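PDB 4HXY: Plm1 from Streptomyces sp. HK803, which probably uses NADPH to reduce the beta-keto group of the growing polyketide chain in the first module of phoslactomycin biosynthesis. Local coordinates for residues Lys187-Ile192 against Arg215-Ser220; Val270-His275 against Leu314-Leu319; Ala72-Val77 against Val283-Thr288; His80-Val85 against Pro122-Gly127. All coordinates share one frame; numbering follows the deposited sequence. Where two conformers were deposited one is given.

Contact 1: Lys187-Ile192 against Arg215-Ser220. With NDP (NADPH dihydro-nicotinamide-adenine-dinucleotide phosphate), chain C.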
# COMPACT_ATOMS: atom_id res chain seq x y z
N LYS A 187 2.34 24.88 8.90
CA LYS A 187 1.71 26.07 9.51
C LYS A 187 0.28 25.79 9.93
O LYS A 187 -0.37 24.83 9.46
CB LYS A 187 1.74 27.22 8.49
CG LYS A 187 3.17 27.66 8.18
CD LYS A 187 3.26 28.54 6.97
CE LYS A 187 4.70 28.69 6.55
NZ LYS A 187 5.31 27.43 6.02
N GLY A 188 -0.24 26.64 10.81
CA GLY A 188 -1.63 26.54 11.22
C GLY A 188 -1.86 25.32 12.08
O GLY A 188 -1.05 25.02 12.96
N THR A 189 -2.97 24.62 11.80
CA THR A 189 -3.35 23.42 12.54
C THR A 189 -2.83 22.16 11.84
O THR A 189 -3.14 21.93 10.65
CB THR A 189 -4.86 23.35 12.70
OG1 THR A 189 -5.27 24.50 13.47
CG2 THR A 189 -5.30 22.09 13.40
N VAL A 190 -2.05 21.37 12.58
CA VAL A 190 -1.47 20.12 12.10
C VAL A 190 -2.22 19.00 12.79
O VAL A 190 -2.25 18.94 14.03
CB VAL A 190 0.03 20.06 12.43
CG1 VAL A 190 0.66 18.76 11.93
CG2 VAL A 190 0.75 21.24 11.80
N LEU A 191 -2.85 18.13 12.00
CA LEU A 191 -3.61 16.99 12.51
C LEU A 191 -2.80 15.71 12.27
O LEU A 191 -2.49 15.38 11.14
CB LEU A 191 -4.97 16.91 11.81
CG LEU A 191 -5.85 15.71 12.13
CD1 LEU A 191 -6.25 15.76 13.61
CD2 LEU A 191 -7.07 15.69 11.21
N ILE A 192 -2.48 15.00 13.35
CA ILE A 192 -1.70 13.79 13.25
C ILE A 192 -2.57 12.63 13.72
O ILE A 192 -2.85 12.48 14.91
CB ILE A 192 -0.39 13.88 14.07
CG1 ILE A 192 0.44 15.10 13.65
CG2 ILE A 192 0.41 12.58 13.92
CD1 ILE A 192 1.66 15.39 14.53
N ARG A 215 -1.08 25.07 16.06
CA ARG A 215 -1.79 24.03 16.83
C ARG A 215 -1.40 22.65 16.34
O ARG A 215 -1.36 22.42 15.14
CB ARG A 215 -3.29 24.14 16.65
CG ARG A 215 -3.89 25.40 17.12
CD ARG A 215 -5.36 25.18 17.34
NE ARG A 215 -6.03 26.46 17.54
CZ ARG A 215 -7.32 26.58 17.80
NH1 ARG A 215 -8.08 25.49 17.91
NH2 ARG A 215 -7.84 27.79 17.96
N ILE A 216 -1.15 21.75 17.28
CA ILE A 216 -0.87 20.36 16.97
C ILE A 216 -1.95 19.50 17.62
O ILE A 216 -2.15 19.55 18.83
CB ILE A 216 0.54 19.95 17.44
CG1 ILE A 216 1.58 20.81 16.75
CG2 ILE A 216 0.80 18.46 17.15
CD1 ILE A 216 2.96 20.72 17.37
N LEU A 217 -2.68 18.76 16.79
CA LEU A 217 -3.77 17.90 17.26
C LEU A 217 -3.38 16.44 17.04
O LEU A 217 -3.09 16.03 15.90
CB LEU A 217 -5.06 18.21 16.53
CG LEU A 217 -5.72 19.59 16.74
CD1 LEU A 217 -7.16 19.49 16.30
CD2 LEU A 217 -5.66 20.03 18.18
N LEU A 218 -3.38 15.67 18.13
CA LEU A 218 -3.03 14.26 18.10
C LEU A 218 -4.34 13.49 18.19
O LEU A 218 -5.08 13.61 19.18
CB LEU A 218 -2.13 13.88 19.26
CG LEU A 218 -0.86 14.68 19.47
CD1 LEU A 218 -0.14 14.09 20.66
CD2 LEU A 218 0.05 14.71 18.23
N LEU A 219 -4.66 12.75 17.15
CA LEU A 219 -5.96 12.05 17.07
C LEU A 219 -5.77 10.54 17.15
O LEU A 219 -4.96 9.96 16.44
CB LEU A 219 -6.65 12.41 15.75
CG LEU A 219 -8.06 11.85 15.50
CD1 LEU A 219 -8.86 12.78 14.59
CD2 LEU A 219 -7.95 10.47 14.86
N SER A 220 -6.56 9.91 18.03
CA SER A 220 -6.52 8.44 18.19
C SER A 220 -7.79 8.08 18.92
O SER A 220 -8.48 8.96 19.42
CB SER A 220 -5.29 7.99 18.94
OG SER A 220 -5.31 8.41 20.31
PA NDP C . 1.18 2.43 16.83
O1A NDP C . 2.08 2.86 17.94
O2A NDP C . 0.28 1.25 17.06
O5B NDP C . 0.28 3.67 16.38
C5B NDP C . -0.92 3.45 15.66
C4B NDP C . -1.90 4.51 16.08
O4B NDP C . -3.11 4.37 15.35
C3B NDP C . -2.29 4.42 17.53
O3B NDP C . -2.17 5.74 18.10
C2B NDP C . -3.74 3.97 17.53
O2B NDP C . -4.30 4.53 18.70
C1B NDP C . -4.20 4.59 16.22
N9A NDP C . -5.43 4.05 15.65
C8A NDP C . -5.71 2.75 15.28
N7A NDP C . -6.98 2.69 14.82
C5A NDP C . -7.51 3.95 14.85
C6A NDP C . -8.74 4.49 14.49
N6A NDP C . -9.74 3.78 13.99
N1A NDP C . -8.94 5.84 14.69
C2A NDP C . -7.93 6.65 15.20
N3A NDP C . -6.71 6.13 15.56
C4A NDP C . -6.53 4.80 15.37
O3 NDP C . 2.03 2.09 15.50
PN NDP C . 3.26 2.89 14.89
O1N NDP C . 4.37 1.92 14.79
O2N NDP C . 3.51 4.19 15.53
O5D NDP C . 2.83 3.08 13.37
C5D NDP C . 2.02 4.15 12.95
C4D NDP C . 1.85 4.06 11.44
O4D NDP C . 3.10 3.88 10.81
C3D NDP C . 0.99 2.88 11.04
O3D NDP C . 0.05 3.30 10.10
C2D NDP C . 1.96 1.91 10.39
O2D NDP C . 1.35 1.10 9.40
C1D NDP C . 3.04 2.83 9.87
N1N NDP C . 4.34 2.17 9.80
C2N NDP C . 5.03 1.87 10.94
C3N NDP C . 6.20 1.10 10.92
C7N NDP C . 6.98 0.84 12.15
O7N NDP C . 8.22 0.26 11.95
N7N NDP C . 6.57 1.08 13.38
C4N NDP C . 6.87 0.88 9.59
C5N NDP C . 6.04 1.26 8.41
C6N NDP C . 4.83 1.90 8.56
P2B NDP C . -5.70 4.08 19.31
O1X NDP C . -5.80 4.81 20.63
O2X NDP C . -5.75 2.56 19.51
O3X NDP C . -6.80 4.43 18.39

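Contact 2: Val270-His275 against Leu314-Leu319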
# COMPACT_ATOMS: atom_id res chain seq x y z
N VAL A 270 -7.64 22.94 9.72
CA VAL A 270 -6.59 21.96 9.45
C VAL A 270 -5.92 22.34 8.15
O VAL A 270 -6.61 22.54 7.14
CB VAL A 270 -7.16 20.50 9.35
CG1 VAL A 270 -6.05 19.51 8.90
CG2 VAL A 270 -7.79 20.09 10.67
N ARG A 271 -4.59 22.48 8.20
CA ARG A 271 -3.76 22.78 7.02
C ARG A 271 -2.83 21.64 6.62
O ARG A 271 -2.44 21.56 5.47
CB ARG A 271 -2.93 24.06 7.25
CG ARG A 271 -3.76 25.31 7.60
CD ARG A 271 -4.79 25.60 6.53
NE ARG A 271 -4.15 25.82 5.22
CZ ARG A 271 -4.64 25.41 4.05
NH1 ARG A 271 -5.78 24.74 3.97
NH2 ARG A 271 -3.96 25.68 2.94
N THR A 272 -2.47 20.77 7.56
CA THR A 272 -1.61 19.62 7.29
C THR A 272 -2.21 18.40 7.97
O THR A 272 -2.70 18.48 9.11
CB THR A 272 -0.16 19.84 7.79
OG1 THR A 272 0.49 20.81 6.97
CG2 THR A 272 0.67 18.53 7.77
N VAL A 273 -2.19 17.29 7.25
CA VAL A 273 -2.54 16.00 7.82
C VAL A 273 -1.35 15.06 7.71
O VAL A 273 -0.76 14.93 6.64
CB VAL A 273 -3.70 15.36 7.07
CG1 VAL A 273 -3.88 13.92 7.53
CG2 VAL A 273 -4.98 16.18 7.29
N VAL A 274 -1.03 14.39 8.81
CA VAL A 274 -0.11 13.26 8.78
C VAL A 274 -0.93 12.07 9.26
O VAL A 274 -1.43 12.07 10.38
CB VAL A 274 1.10 13.45 9.69
CG1 VAL A 274 1.99 12.18 9.62
CG2 VAL A 274 1.89 14.67 9.25
N HIS A 275 -1.11 11.08 8.39
CA HIS A 275 -2.00 9.96 8.70
C HIS A 275 -1.18 8.75 9.11
O HIS A 275 -0.66 8.03 8.26
CB HIS A 275 -2.87 9.66 7.48
CG HIS A 275 -3.84 8.53 7.65
ND1 HIS A 275 -4.73 8.45 8.70
CD2 HIS A 275 -4.11 7.48 6.84
CE1 HIS A 275 -5.48 7.37 8.55
NE2 HIS A 275 -5.15 6.78 7.41
N LEU A 314 -5.43 21.48 1.53
CA LEU A 314 -4.37 21.32 2.53
C LEU A 314 -3.03 21.71 1.93
O LEU A 314 -2.82 21.55 0.72
CB LEU A 314 -4.25 19.87 2.99
CG LEU A 314 -5.46 19.26 3.69
CD1 LEU A 314 -5.31 17.74 3.83
CD2 LEU A 314 -5.64 19.94 5.04
N ASP A 315 -2.14 22.20 2.79
CA ASP A 315 -0.75 22.44 2.45
C ASP A 315 0.00 21.13 2.21
O ASP A 315 0.92 21.08 1.38
CB ASP A 315 -0.02 23.19 3.58
CG ASP A 315 -0.53 24.63 3.79
OD1 ASP A 315 -1.11 25.19 2.85
OD2 ASP A 315 -0.31 25.18 4.89
N ASP A 316 -0.35 20.11 3.00
CA ASP A 316 0.27 18.80 2.94
C ASP A 316 -0.67 17.71 3.41
O ASP A 316 -1.47 17.92 4.32
CB ASP A 316 1.56 18.77 3.78
CG ASP A 316 2.72 19.37 3.06
OD1 ASP A 316 3.04 18.88 1.94
OD2 ASP A 316 3.30 20.34 3.59
N PHE A 317 -0.56 16.55 2.77
CA PHE A 317 -1.36 15.37 3.09
C PHE A 317 -0.40 14.20 3.01
O PHE A 317 -0.03 13.78 1.91
CB PHE A 317 -2.48 15.26 2.04
CG PHE A 317 -3.47 14.15 2.28
CD1 PHE A 317 -4.59 14.36 3.05
CD2 PHE A 317 -3.34 12.95 1.62
CE1 PHE A 317 -5.54 13.35 3.22
CE2 PHE A 317 -4.29 11.94 1.78
CZ PHE A 317 -5.38 12.14 2.60
N VAL A 318 0.02 13.73 4.19
CA VAL A 318 1.16 12.83 4.32
C VAL A 318 0.65 11.50 4.84
O VAL A 318 0.11 11.42 5.94
CB VAL A 318 2.22 13.39 5.28
CG1 VAL A 318 3.45 12.47 5.34
CG2 VAL A 318 2.65 14.80 4.81
N LEU A 319 0.83 10.47 4.04
CA LEU A 319 0.39 9.11 4.42
C LEU A 319 1.57 8.23 4.84
O LEU A 319 2.57 8.16 4.13
CB LEU A 319 -0.37 8.48 3.25
CG LEU A 319 -1.55 9.30 2.73
CD1 LEU A 319 -2.20 8.64 1.51
CD2 LEU A 319 -2.59 9.54 3.80
O HOH W 1 0.30 23.43 7.25
O HOH W 2 2.67 21.70 5.74

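Contact 3: Ala72-Val77 against Val283-Thr288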
# COMPACT_ATOMS: atom_id res chain seq x y z
N ALA A 72 -11.85 -13.64 -1.40
CA ALA A 72 -12.93 -14.60 -1.62
C ALA A 72 -12.56 -15.70 -2.63
O ALA A 72 -12.87 -16.87 -2.40
CB ALA A 72 -14.21 -13.91 -2.06
N ALA A 73 -11.90 -15.32 -3.72
CA ALA A 73 -11.47 -16.29 -4.73
C ALA A 73 -10.46 -17.26 -4.16
O ALA A 73 -10.51 -18.46 -4.43
CB ALA A 73 -10.89 -15.56 -5.94
N LEU A 74 -9.52 -16.77 -3.35
CA LEU A 74 -8.51 -17.65 -2.78
C LEU A 74 -9.15 -18.62 -1.80
O LEU A 74 -8.72 -19.76 -1.69
CB LEU A 74 -7.39 -16.82 -2.10
CG LEU A 74 -6.52 -16.08 -3.11
CD1 LEU A 74 -5.63 -15.02 -2.43
CD2 LEU A 74 -5.65 -17.08 -3.96
N HIS A 75 -10.19 -18.19 -1.08
CA HIS A 75 -10.92 -19.11 -0.21
C HIS A 75 -11.66 -20.18 -1.01
O HIS A 75 -11.82 -21.31 -0.53
CB HIS A 75 -11.90 -18.36 0.69
CG HIS A 75 -11.25 -17.50 1.72
ND1 HIS A 75 -9.97 -17.72 2.18
CD2 HIS A 75 -11.70 -16.41 2.38
CE1 HIS A 75 -9.66 -16.79 3.07
NE2 HIS A 75 -10.70 -15.99 3.21
N GLU A 76 -12.14 -19.83 -2.19
CA GLU A 76 -12.84 -20.80 -3.04
C GLU A 76 -11.94 -21.92 -3.50
O GLU A 76 -12.38 -23.05 -3.61
CB GLU A 76 -13.42 -20.17 -4.29
CG GLU A 76 -14.62 -19.33 -4.06
CD GLU A 76 -15.88 -20.09 -3.71
OE1 GLU A 76 -15.98 -21.31 -3.94
OE2 GLU A 76 -16.78 -19.45 -3.17
N VAL A 77 -10.70 -21.59 -3.83
CA VAL A 77 -9.77 -22.60 -4.34
C VAL A 77 -8.91 -23.26 -3.27
O VAL A 77 -8.11 -24.12 -3.58
CB VAL A 77 -8.90 -22.08 -5.50
CG1 VAL A 77 -9.78 -21.66 -6.66
CG2 VAL A 77 -8.01 -20.96 -5.07
N VAL A 283 -1.76 -12.69 10.30
CA VAL A 283 -2.79 -13.67 10.00
C VAL A 283 -2.66 -14.09 8.53
O VAL A 283 -2.75 -13.25 7.64
CB VAL A 283 -4.21 -13.08 10.23
CG1 VAL A 283 -5.29 -14.16 10.13
CG2 VAL A 283 -4.26 -12.37 11.59
N ARG A 284 -2.47 -15.38 8.28
CA ARG A 284 -2.39 -15.88 6.91
C ARG A 284 -3.70 -15.67 6.18
O ARG A 284 -4.77 -15.60 6.80
CB ARG A 284 -2.02 -17.37 6.88
CG ARG A 284 -0.67 -17.74 7.52
CD ARG A 284 0.57 -17.08 6.91
NE ARG A 284 1.22 -16.15 7.85
CZ ARG A 284 2.49 -16.21 8.28
NH1 ARG A 284 3.34 -17.14 7.84
NH2 ARG A 284 2.93 -15.30 9.15
N ILE A 285 -3.64 -15.60 4.85
CA ILE A 285 -4.81 -15.44 4.02
C ILE A 285 -5.83 -16.53 4.33
O ILE A 285 -7.03 -16.24 4.41
CB ILE A 285 -4.44 -15.48 2.51
CG1 ILE A 285 -3.74 -14.17 2.12
CG2 ILE A 285 -5.69 -15.75 1.63
CD1 ILE A 285 -2.97 -14.25 0.80
N ALA A 286 -5.34 -17.75 4.54
CA ALA A 286 -6.21 -18.89 4.83
C ALA A 286 -7.05 -18.71 6.09
O ALA A 286 -8.11 -19.33 6.21
CB ALA A 286 -5.41 -20.18 4.92
N GLU A 287 -6.55 -17.91 7.04
CA GLU A 287 -7.22 -17.66 8.30
C GLU A 287 -7.90 -16.29 8.35
O GLU A 287 -8.48 -15.94 9.38
CB GLU A 287 -6.22 -17.75 9.46
CG GLU A 287 -5.86 -19.17 9.91
CD GLU A 287 -5.23 -20.02 8.84
OE1 GLU A 287 -5.88 -20.99 8.38
OE2 GLU A 287 -4.06 -19.74 8.47
N THR A 288 -7.83 -15.52 7.27
CA THR A 288 -8.41 -14.17 7.22
C THR A 288 -9.78 -14.16 6.54
O THR A 288 -9.88 -14.44 5.35
CB THR A 288 -7.50 -13.19 6.45
OG1 THR A 288 -6.21 -13.15 7.05
CG2 THR A 288 -8.07 -11.78 6.50

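Contact 4: His80-Val85 against Pro122-Gly127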
# COMPACT_ATOMS: atom_id res chain seq x y z
N HIS A 80 -8.23 -27.27 -2.78
CA HIS A 80 -8.53 -27.97 -4.01
C HIS A 80 -7.40 -27.78 -4.99
O HIS A 80 -6.87 -26.69 -5.10
CB HIS A 80 -9.82 -27.45 -4.63
CG HIS A 80 -11.00 -27.53 -3.72
ND1 HIS A 80 -11.50 -28.73 -3.25
CD2 HIS A 80 -11.78 -26.56 -3.18
CE1 HIS A 80 -12.53 -28.49 -2.47
NE2 HIS A 80 -12.72 -27.19 -2.41
N PRO A 81 -7.00 -28.84 -5.69
CA PRO A 81 -5.96 -28.67 -6.69
C PRO A 81 -6.44 -27.83 -7.87
O PRO A 81 -7.53 -28.06 -8.40
CB PRO A 81 -5.65 -30.11 -7.13
CG PRO A 81 -6.14 -30.96 -6.08
CD PRO A 81 -7.30 -30.26 -5.45
N THR A 82 -5.63 -26.84 -8.25
CA THR A 82 -5.85 -26.11 -9.48
C THR A 82 -4.51 -25.74 -10.07
O THR A 82 -3.48 -25.76 -9.40
CB THR A 82 -6.61 -24.77 -9.25
OG1 THR A 82 -5.75 -23.85 -8.58
CG2 THR A 82 -7.89 -24.98 -8.42
N GLY A 83 -4.53 -25.35 -11.33
CA GLY A 83 -3.38 -24.72 -11.93
C GLY A 83 -3.15 -23.33 -11.37
O GLY A 83 -3.81 -22.93 -10.39
N PRO A 84 -2.25 -22.57 -12.00
CA PRO A 84 -1.90 -21.23 -11.53
C PRO A 84 -3.10 -20.28 -11.40
O PRO A 84 -3.97 -20.28 -12.27
CB PRO A 84 -0.94 -20.71 -12.61
CG PRO A 84 -0.47 -21.92 -13.36
CD PRO A 84 -1.57 -22.92 -13.27
N VAL A 85 -3.10 -19.49 -10.34
CA VAL A 85 -4.13 -18.52 -10.05
C VAL A 85 -3.66 -17.15 -10.48
O VAL A 85 -2.69 -16.61 -9.93
CB VAL A 85 -4.46 -18.49 -8.56
CG1 VAL A 85 -5.51 -17.44 -8.26
CG2 VAL A 85 -4.92 -19.88 -8.10
N PRO A 122 3.24 -20.09 -2.76
CA PRO A 122 4.20 -19.80 -3.83
C PRO A 122 4.08 -20.70 -5.05
O PRO A 122 4.43 -20.26 -6.17
CB PRO A 122 5.56 -19.97 -3.12
CG PRO A 122 5.26 -20.80 -1.92
CD PRO A 122 3.92 -20.36 -1.49
N ASP A 123 3.63 -21.93 -4.86
CA ASP A 123 3.52 -22.86 -6.00
C ASP A 123 2.19 -22.71 -6.73
O ASP A 123 2.06 -23.17 -7.86
CB ASP A 123 3.67 -24.32 -5.54
CG ASP A 123 2.65 -24.72 -4.50
OD1 ASP A 123 2.63 -24.11 -3.42
OD2 ASP A 123 1.81 -25.61 -4.76
N ARG A 124 1.22 -22.06 -6.10
CA ARG A 124 -0.15 -21.95 -6.61
C ARG A 124 -0.42 -20.61 -7.29
O ARG A 124 -1.23 -20.51 -8.21
CB ARG A 124 -1.16 -22.15 -5.47
CG ARG A 124 -1.16 -23.57 -4.91
CD ARG A 124 -2.48 -23.93 -4.30
NE ARG A 124 -3.53 -24.03 -5.31
CZ ARG A 124 -4.82 -24.25 -5.05
NH1 ARG A 124 -5.26 -24.40 -3.79
NH2 ARG A 124 -5.68 -24.32 -6.05
N TRP A 125 0.26 -19.58 -6.82
CA TRP A 125 -0.01 -18.23 -7.31
C TRP A 125 0.64 -18.00 -8.66
O TRP A 125 1.83 -18.22 -8.83
CB TRP A 125 0.50 -17.22 -6.31
CG TRP A 125 0.18 -15.80 -6.65
CD1 TRP A 125 1.06 -14.84 -7.03
CD2 TRP A 125 -1.11 -15.19 -6.68
NE1 TRP A 125 0.41 -13.66 -7.25
CE2 TRP A 125 -0.93 -13.86 -7.07
CE3 TRP A 125 -2.39 -15.64 -6.38
CZ2 TRP A 125 -1.98 -12.96 -7.15
CZ3 TRP A 125 -3.44 -14.76 -6.52
CH2 TRP A 125 -3.23 -13.44 -6.90
N GLY A 126 -0.16 -17.57 -9.63
CA GLY A 126 0.28 -17.22 -10.94
C GLY A 126 0.84 -15.82 -10.94
O GLY A 126 2.06 -15.61 -11.04
N GLY A 127 -0.05 -14.85 -10.77
CA GLY A 127 0.37 -13.47 -10.76
C GLY A 127 -0.76 -12.47 -10.91
O GLY A 127 -1.96 -12.83 -10.90
O HOH W 3 -2.56 -23.51 -8.05

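Contact 1: Lys187-Ile192 against Arg215-Ser220
I192 sets CG1 anti to its carbonyl carbon (chi1 -55°) and extends it to CD1 (chi2 172°), and I216 and L218 start from the same kind of first torsion on the neighbouring strand. The three side chains run side by side, so that I192 CD1 meets two partners, I216 CG2 at 4.1 Å and L218 CD2 at 4.1 Å. On the other face L191 places CG anti to its backbone N, which turns the branch toward the second strand: it crosses L217 obliquely, CD1 reaching L217 CB at 4.0 Å and also L219 CB at 4.0 Å. T189 OG1 lies alongside the aliphatic part of R215, but their polar ends look elsewhere, to A268 O and to E266 respectively. Five backbone hydrogen bonds join the parallel strands, with T189 opposite R215 and I192 opposite L218. One of the straightest, from L217 N to V190 O, is 2.8 Å at 176°, nearly along the C=O axis; the first, from R215 N to G188 O, is longer at 3.1 Å and approaches from above the carbonyl plane. Helices 198-210 and 229-237 cover the I192 face, and helix 253-265 packs on L217 and L219. At the strand end L219 CD2 touches adenine C2A of NADPH at 3.8 Å, with S220 CA 3.5 Å from N3A, as expected of the first beta-alpha-beta unit of a dinucleotide-binding Rossmann fold.

Contact 2: Val270-His275 against Leu314-Leu319
T272 OG1 is gripped by two waters: it donates to water 1 at 2.6 Å and accepts from water 2 at 2.7 Å. This polar network lies at the start of two neighbouring parallel strands of the Rossmann sheet, T272 opposite D316 and H275 opposite L319, whose axes differ in direction by only 3°. Water 1 donates onward to D315 OD2, and water 2 to D316 OD2, while D316 OD1 is paired with R355. R271 bends at chi2 and chi3 to bring NH2 to D315 OD1 at 2.9 Å, a salt bridge whose hydrogen bond is weak, bent to 123° at the hydrogen; the guanidinium and carboxylate planes stand 84° apart, so the groups do not meet as a flat pair. An alanine in place of D315 would remove the carboxylate, and would probably leave the R271 guanidinium less well fixed and water 1 without its second partner. Just ahead of the paired strands D315 N donates to R271 O, 2.8 Å, and the last bond across them, H275 N to V318 O, is also 2.8 Å and nearly along the C=O axis. On the V273 face, L314 CD1 crosses obliquely to V273 CG2 at 3.8 Å, and helix 290-310 packs over V273 and F317. The imidazole of H275 is fixed at both nitrogens, ND1 by T193 and NE2 by K300 O, while L319 CD2 presses on H275 CB at 3.7 Å.

Contact 3: Ala72-Val77 against Val283-Thr288
H75, I285 and L74 bury the largest areas here, and the histidine carries the polar part. Its first torsion puts CG anti to the carbonyl carbon (chi1 -68°), and from there the ring reaches across, edge first, to the backbone of the 3-10 turn 285-287. NE2 donates to T288 O at 2.8 Å; the oxygen lies in the imidazole plane and the donor in the carbonyl plane, although the bond is bent (142°). The neighbouring ring carbon, H75 CE1, comes within 3.0 Å of I285 O, so two carbonyls line one edge of the ring, and the proton on NE2 is defined by this pairing. Beside it L74 and I285 cross obliquely, the L74 end methyl CD1 meeting the beta-branch methyl I285 CG2 at 4.1 Å. The turn is held tightly: R284 O accepts from both E287 N and T288 OG1, tying T288 back to the start of the turn, consistent with a well-ordered T288 carbonyl. The contact joins helix 67-77 of the N-terminal part to a loop of the NADPH-binding part. Helix 105-120 lies against both L74 and I285 through A117, its E120 accepts from I285 N, and T288 leans on L293 and Q296 of helix 290-310.

Contact 4: His80-Val85 against Pro122-Gly127
The two backbones meet in a short parallel pairing, V85 opposite W125. V85 N donates to R124 O at 3.0 Å, nearly along the C=O axis, and V85 O then receives two donors, G126 N at 2.7 Å and G127 N at 3.3 Å, both from above the carbonyl plane. Glycine suits position 126, since a CB there would lie 2.8 Å from V85 O, a clash. The side-chain part centres on R124, whose chain bends at chi3 (67°) to carry the guanidinium back across the loop. NH2 donates to T82 OG1 at 2.6 Å, with the hydroxyl oxygen in the guanidinium plane and an angle of 148° at the hydrogen. T82 holds OG1 in the crowded position between N and C, from which the hydroxyl donates a hydrogen bond to G83 O. NE donates to water 3 at 3.0 Å, and that water donates to the same G83 O, while NH1 is bonded to V77 O. A leucine in place of R124 would lose all three of these donors, and would probably leave the 80-83 loop less firmly tied to the strand. W125 crosses V85 at about a right angle: CZ3 lies 3.8 Å from V85 CG1, and V85 O sits over one indole face, 3.7 Å from CE3. W125 also packs on L70 and L74 of helix 67-77. Strands 85-90 and 125-131, linked through helix 105-120, thus begin side by side, consistent with the Rossmann-like N-terminal subdomain of modular ketoreductases.

Overall arrangement
From the N terminus, contact 3 opens first, at 72-77, and within its long loop contact 4 opens and closes, joining neighbouring parallel strands of the N-terminal part. Contacts 3 and 4 touch directly, their centres about 13 Å apart. Contact 1 is also nested inside the loop of contact 3 and follows contact 4 in series. Contact 2 opens at 270-275, before 283-288 completes contact 3, and closes at 314-319, so contacts 2 and 3 cross. Contacts 1 and 2 share the NADPH-binding sheet, where strands 189-193 and 270-275 are neighbours. Contact 4 lies across the chain, its centre about 46 Å from that of contact 1; contact 3 spans the two parts.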